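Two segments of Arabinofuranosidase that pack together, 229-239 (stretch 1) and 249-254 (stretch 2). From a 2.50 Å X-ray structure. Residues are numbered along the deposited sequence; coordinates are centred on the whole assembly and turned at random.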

ATOM      1  N   GLU D 229       3.011  -2.251  10.847  1.00 28.07           N
ATOM      2  CA  GLU D 229       2.947  -1.647   9.515  1.00 27.90           C
ATOM      3  C   GLU D 229       4.240  -0.916   9.156  1.00 27.56           C
ATOM      4  O   GLU D 229       4.766  -1.093   8.052  1.00 27.55           O
ATOM      5  N   TYR D 230       4.746  -0.105  10.086  1.00 27.03           N
ATOM      6  CA  TYR D 230       5.973   0.659   9.857  1.00 26.48           C
ATOM      7  C   TYR D 230       7.207  -0.235   9.803  1.00 26.31           C
ATOM      8  O   TYR D 230       8.065  -0.048   8.939  1.00 26.31           O
ATOM      9  N   ALA D 231       7.287  -1.199  10.719  1.00 25.99           N
ATOM     10  CA  ALA D 231       8.375  -2.180  10.731  1.00 25.77           C
ATOM     11  C   ALA D 231       8.526  -2.847   9.364  1.00 25.64           C
ATOM     12  O   ALA D 231       9.631  -2.912   8.822  1.00 25.67           O
ATOM     13  N   GLY D 232       7.409  -3.320   8.812  1.00 25.44           N
ATOM     14  CA  GLY D 232       7.380  -3.899   7.470  1.00 25.21           C
ATOM     15  C   GLY D 232       7.808  -2.923   6.387  1.00 25.03           C
ATOM     16  O   GLY D 232       8.550  -3.285   5.474  1.00 24.98           O
ATOM     17  N   ALA D 233       7.349  -1.679   6.499  1.00 24.96           N
ATOM     18  CA  ALA D 233       7.637  -0.649   5.502  1.00 24.84           C
ATOM     19  C   ALA D 233       9.100  -0.199   5.525  1.00 24.79           C
ATOM     20  O   ALA D 233       9.751  -0.140   4.481  1.00 24.64           O
ATOM     21  N   VAL D 234       9.612   0.106   6.717  1.00 24.82           N
ATOM     22  CA  VAL D 234      10.993   0.555   6.882  1.00 24.88           C
ATOM     23  C   VAL D 234      11.999  -0.551   6.532  1.00 24.91           C
ATOM     24  O   VAL D 234      13.094  -0.264   6.053  1.00 25.09           O
ATOM     25  N   ASP D 235      11.615  -1.806   6.752  1.00 24.95           N
ATOM     26  CA  ASP D 235      12.448  -2.943   6.372  1.00 24.95           C
ATOM     27  C   ASP D 235      12.616  -3.011   4.857  1.00 24.70           C
ATOM     28  O   ASP D 235      13.719  -3.254   4.368  1.00 24.84           O
ATOM     29  N   LYS D 236      11.522  -2.793   4.128  1.00 24.35           N
ATOM     30  CA  LYS D 236      11.542  -2.769   2.663  1.00 24.12           C
ATOM     31  C   LYS D 236      12.368  -1.603   2.113  1.00 24.01           C
ATOM     32  O   LYS D 236      13.224  -1.799   1.248  1.00 23.86           O
ATOM     33  N   VAL D 237      12.118  -0.401   2.634  1.00 23.85           N
ATOM     34  CA  VAL D 237      12.781   0.815   2.152  1.00 23.78           C
ATOM     35  C   VAL D 237      14.272   0.862   2.508  1.00 23.76           C
ATOM     36  O   VAL D 237      15.101   1.207   1.664  1.00 23.77           O
ATOM     37  N   ALA D 238      14.602   0.512   3.752  1.00 23.81           N
ATOM     38  CA  ALA D 238      15.991   0.529   4.226  1.00 23.63           C
ATOM     39  C   ALA D 238      16.874  -0.466   3.478  1.00 23.51           C
ATOM     40  O   ALA D 238      18.004  -0.144   3.108  1.00 23.49           O
ATOM     41  N   HIS D 239      16.350  -1.670   3.257  1.00 23.39           N
ATOM     42  CA  HIS D 239      17.065  -2.691   2.495  1.00 23.32           C
ATOM     43  C   HIS D 239      17.351  -2.250   1.062  1.00 23.26           C
ATOM     44  O   HIS D 239      18.490  -2.342   0.597  1.00 23.22           O
ATOM     45  N   GLU D 249      23.455   5.938   5.470  1.00 28.04           N
ATOM     46  CA  GLU D 249      23.181   5.814   6.895  1.00 28.07           C
ATOM     47  C   GLU D 249      21.711   6.154   7.137  1.00 28.02           C
ATOM     48  O   GLU D 249      21.297   7.302   6.986  1.00 27.97           O
ATOM     49  N   LEU D 250      20.930   5.141   7.507  1.00 28.05           N
ATOM     50  CA  LEU D 250      19.469   5.238   7.483  1.00 28.05           C
ATOM     51  C   LEU D 250      18.816   5.314   8.861  1.00 28.10           C
ATOM     52  O   LEU D 250      19.160   4.554   9.770  1.00 27.91           O
ATOM     53  N   VAL D 251      17.864   6.236   8.986  1.00 28.30           N
ATOM     54  CA  VAL D 251      17.186   6.516  10.254  1.00 28.61           C
ATOM     55  C   VAL D 251      15.740   6.022  10.231  1.00 28.85           C
ATOM     56  O   VAL D 251      14.962   6.398   9.350  1.00 28.75           O
ATOM     57  N   ALA D 252      15.396   5.179  11.202  1.00 29.34           N
ATOM     58  CA  ALA D 252      14.020   4.735  11.402  1.00 29.87           C
ATOM     59  C   ALA D 252      13.324   5.631  12.412  1.00 30.34           C
ATOM     60  O   ALA D 252      13.955   6.113  13.356  1.00 30.24           O
ATOM     61  N   CYS D 253      12.028   5.855  12.203  1.00 31.09           N
ATOM     62  CA  CYS D 253      11.205   6.616  13.140  1.00 31.89           C
ATOM     63  C   CYS D 253      11.104   5.874  14.465  1.00 32.23           C
ATOM     64  O   CYS D 253      10.815   4.676  14.495  1.00 32.18           O
ATOM     65  N   GLY D 254      11.362   6.588  15.553  1.00 32.80           N
ATOM     66  CA  GLY D 254      11.159   6.053  16.889  1.00 33.68           C
ATOM     67  C   GLY D 254       9.882   6.639  17.442  1.00 34.42           C
ATOM     68  O   GLY D 254       8.878   6.735  16.733  1.00 34.42           O
TER

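A helix laid against a strand usually makes contact through one stripe of side chains, spaced about one turn apart, and the arabinofuranosidase segments 229-239 and 249-254 give a compact example. The helix and the strand that begins the second stretch run nearly antiparallel, with 171° between their directions and 9.8 Å between their axes at closest approach. Because of this, successive turns of the helix meet progressively earlier residues of the second stretch: Tyr230 lies nearest Cys253, Val234 nearest Ala252, and Ala238 nearest Leu250.

Glu229 is out of reach, and the contact begins at Tyr230, whose CA-to-CB bond points toward the second stretch. With chi1 in the t well (-177°) and chi2 at 74°, the side chain extends across the wide gap at this end, where the CA atoms of Tyr230 and Cys253 are 8.6 Å apart. Its hydroxyl meets the backbone directly: the amide N of Cys253 donates a hydrogen bond to Tyr230 OH at 2.8 Å, and the N-H...O angle of 175° is almost linear. Cys253, an m rotamer whose CA-to-CB bond also points toward the helix, lies obliquely against the same ring. Cys253 CB lies 3.6 Å from Tyr230 CZ, while Cys253 SG sits 4.5 Å from the centroid of the Tyr230 ring in an oblique sulfur-aromatic approach and 3.2 Å from Tyr230 OH. Ala252 CB approaches the ring edge, 4.4 Å from Tyr230 CE2. One long aromatic side chain thus combines a polar anchor with apolar packing.

Ala231, Gly232 and Ala233 make no contact with the strand. One turn on from Tyr230, Val234 points toward it with chi1 in the p well (74°), and its CG2 packs 4.1 Å from Ala252 CB. Here the CA atoms of Val234 and Ala252 are only 6.9 Å apart, so a short branched side chain facing a methyl group is enough to span the space.

Asp235 and Lys236 are again out of reach; Lys236 NZ instead turns back along its own helix to hydrogen-bond Gly232 O at 3.1 Å. Val237 points sideways and makes no contact. Ala238 also points sideways, yet it is engaged because Leu250 reaches over to it. Leu250, with chi1 m and chi2 t, places CD1 3.9 Å from Ala238 CB and 3.3 Å from Ala238 O, covering backbone as well as methyl. His239 points away, as does Val251 on the strand.

The contact buries 248 Å², both sides summed, and Tyr230 contributes the largest share.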

ATOM      1  CB  GLU D 229       1.757  -0.687   9.403  1.00 28.09           C
ATOM      2  CG  GLU D 229       0.424  -1.352   9.060  1.00 29.06           C
ATOM      3  CD  GLU D 229      -0.784  -0.448   9.316  1.00 30.46           C
ATOM      4  OE1 GLU D 229      -0.600   0.755   9.613  1.00 30.64           O
ATOM      5  OE2 GLU D 229      -1.927  -0.946   9.222  1.00 30.84           O
ATOM      6  CB  TYR D 230       6.156   1.779  10.892  1.00 26.42           C
ATOM      7  CG  TYR D 230       7.383   2.635  10.637  1.00 25.79           C
ATOM      8  CD1 TYR D 230       7.404   3.565   9.598  1.00 25.31           C
ATOM      9  CD2 TYR D 230       8.525   2.504  11.428  1.00 25.57           C
ATOM     10  CE1 TYR D 230       8.530   4.344   9.351  1.00 25.34           C
ATOM     11  CE2 TYR D 230       9.660   3.280  11.193  1.00 25.38           C
ATOM     12  CZ  TYR D 230       9.653   4.196  10.152  1.00 25.52           C
ATOM     13  OH  TYR D 230      10.764   4.969   9.913  1.00 25.48           O
ATOM     14  CB  ALA D 231       8.149  -3.224  11.819  1.00 25.77           C
ATOM     15  CB  ALA D 233       6.703   0.538   5.678  1.00 24.79           C
ATOM     16  CB  VAL D 234      11.255   1.161   8.299  1.00 24.88           C
ATOM     17  CG1 VAL D 234      11.324   0.081   9.377  1.00 25.05           C
ATOM     18  CG2 VAL D 234      12.521   2.005   8.305  1.00 24.90           C
ATOM     19  CB  ASP D 235      11.863  -4.255   6.907  1.00 25.24           C
ATOM     20  CG  ASP D 235      12.688  -5.477   6.512  1.00 26.02           C
ATOM     21  OD1 ASP D 235      13.938  -5.395   6.486  1.00 27.10           O
ATOM     22  OD2 ASP D 235      12.078  -6.530   6.231  1.00 26.82           O
ATOM     23  CB  LYS D 236      10.118  -2.718   2.098  1.00 24.09           C
ATOM     24  CG  LYS D 236       9.334  -4.018   2.240  1.00 24.34           C
ATOM     25  CD  LYS D 236       7.863  -3.831   1.872  1.00 24.25           C
ATOM     26  CE  LYS D 236       7.024  -5.051   2.247  1.00 24.51           C
ATOM     27  NZ  LYS D 236       7.006  -5.336   3.718  1.00 24.28           N
ATOM     28  CB  VAL D 237      12.056   2.102   2.634  1.00 23.79           C
ATOM     29  CG1 VAL D 237      12.745   3.352   2.101  1.00 23.48           C
ATOM     30  CG2 VAL D 237      10.601   2.088   2.193  1.00 23.75           C
ATOM     31  CB  ALA D 238      16.057   0.279   5.725  1.00 23.62           C
ATOM     32  CB  HIS D 239      16.293  -4.014   2.483  1.00 23.34           C
ATOM     33  CG  HIS D 239      16.742  -4.954   1.406  1.00 23.58           C
ATOM     34  ND1 HIS D 239      16.024  -5.152   0.247  1.00 23.95           N
ATOM     35  CD2 HIS D 239      17.854  -5.717   1.298  1.00 23.38           C
ATOM     36  CE1 HIS D 239      16.666  -6.013  -0.522  1.00 24.07           C
ATOM     37  NE2 HIS D 239      17.779  -6.372   0.093  1.00 24.15           N
ATOM     38  CB  GLU D 249      24.118   6.717   7.704  1.00 28.07           C
ATOM     39  CG  GLU D 249      25.600   6.443   7.435  1.00 28.62           C
ATOM     40  CD  GLU D 249      26.539   7.373   8.186  1.00 29.33           C
ATOM     41  OE1 GLU D 249      26.213   8.572   8.337  1.00 28.86           O
ATOM     42  OE2 GLU D 249      27.618   6.899   8.614  1.00 29.85           O
ATOM     43  CB  LEU D 250      18.883   4.077   6.676  1.00 28.01           C
ATOM     44  CG  LEU D 250      19.430   3.933   5.251  1.00 28.19           C
ATOM     45  CD1 LEU D 250      19.013   2.608   4.640  1.00 28.32           C
ATOM     46  CD2 LEU D 250      19.005   5.099   4.364  1.00 27.72           C
ATOM     47  CB  VAL D 251      17.186   8.035  10.586  1.00 28.55           C
ATOM     48  CG1 VAL D 251      16.705   8.278  12.013  1.00 28.34           C
ATOM     49  CG2 VAL D 251      18.567   8.644  10.377  1.00 28.45           C
ATOM     50  CB  ALA D 252      13.988   3.298  11.875  1.00 29.79           C
ATOM     51  CB  CYS D 253       9.794   6.838  12.587  1.00 32.02           C
ATOM     52  SG  CYS D 253       9.681   7.774  11.049  1.00 32.92           S
TER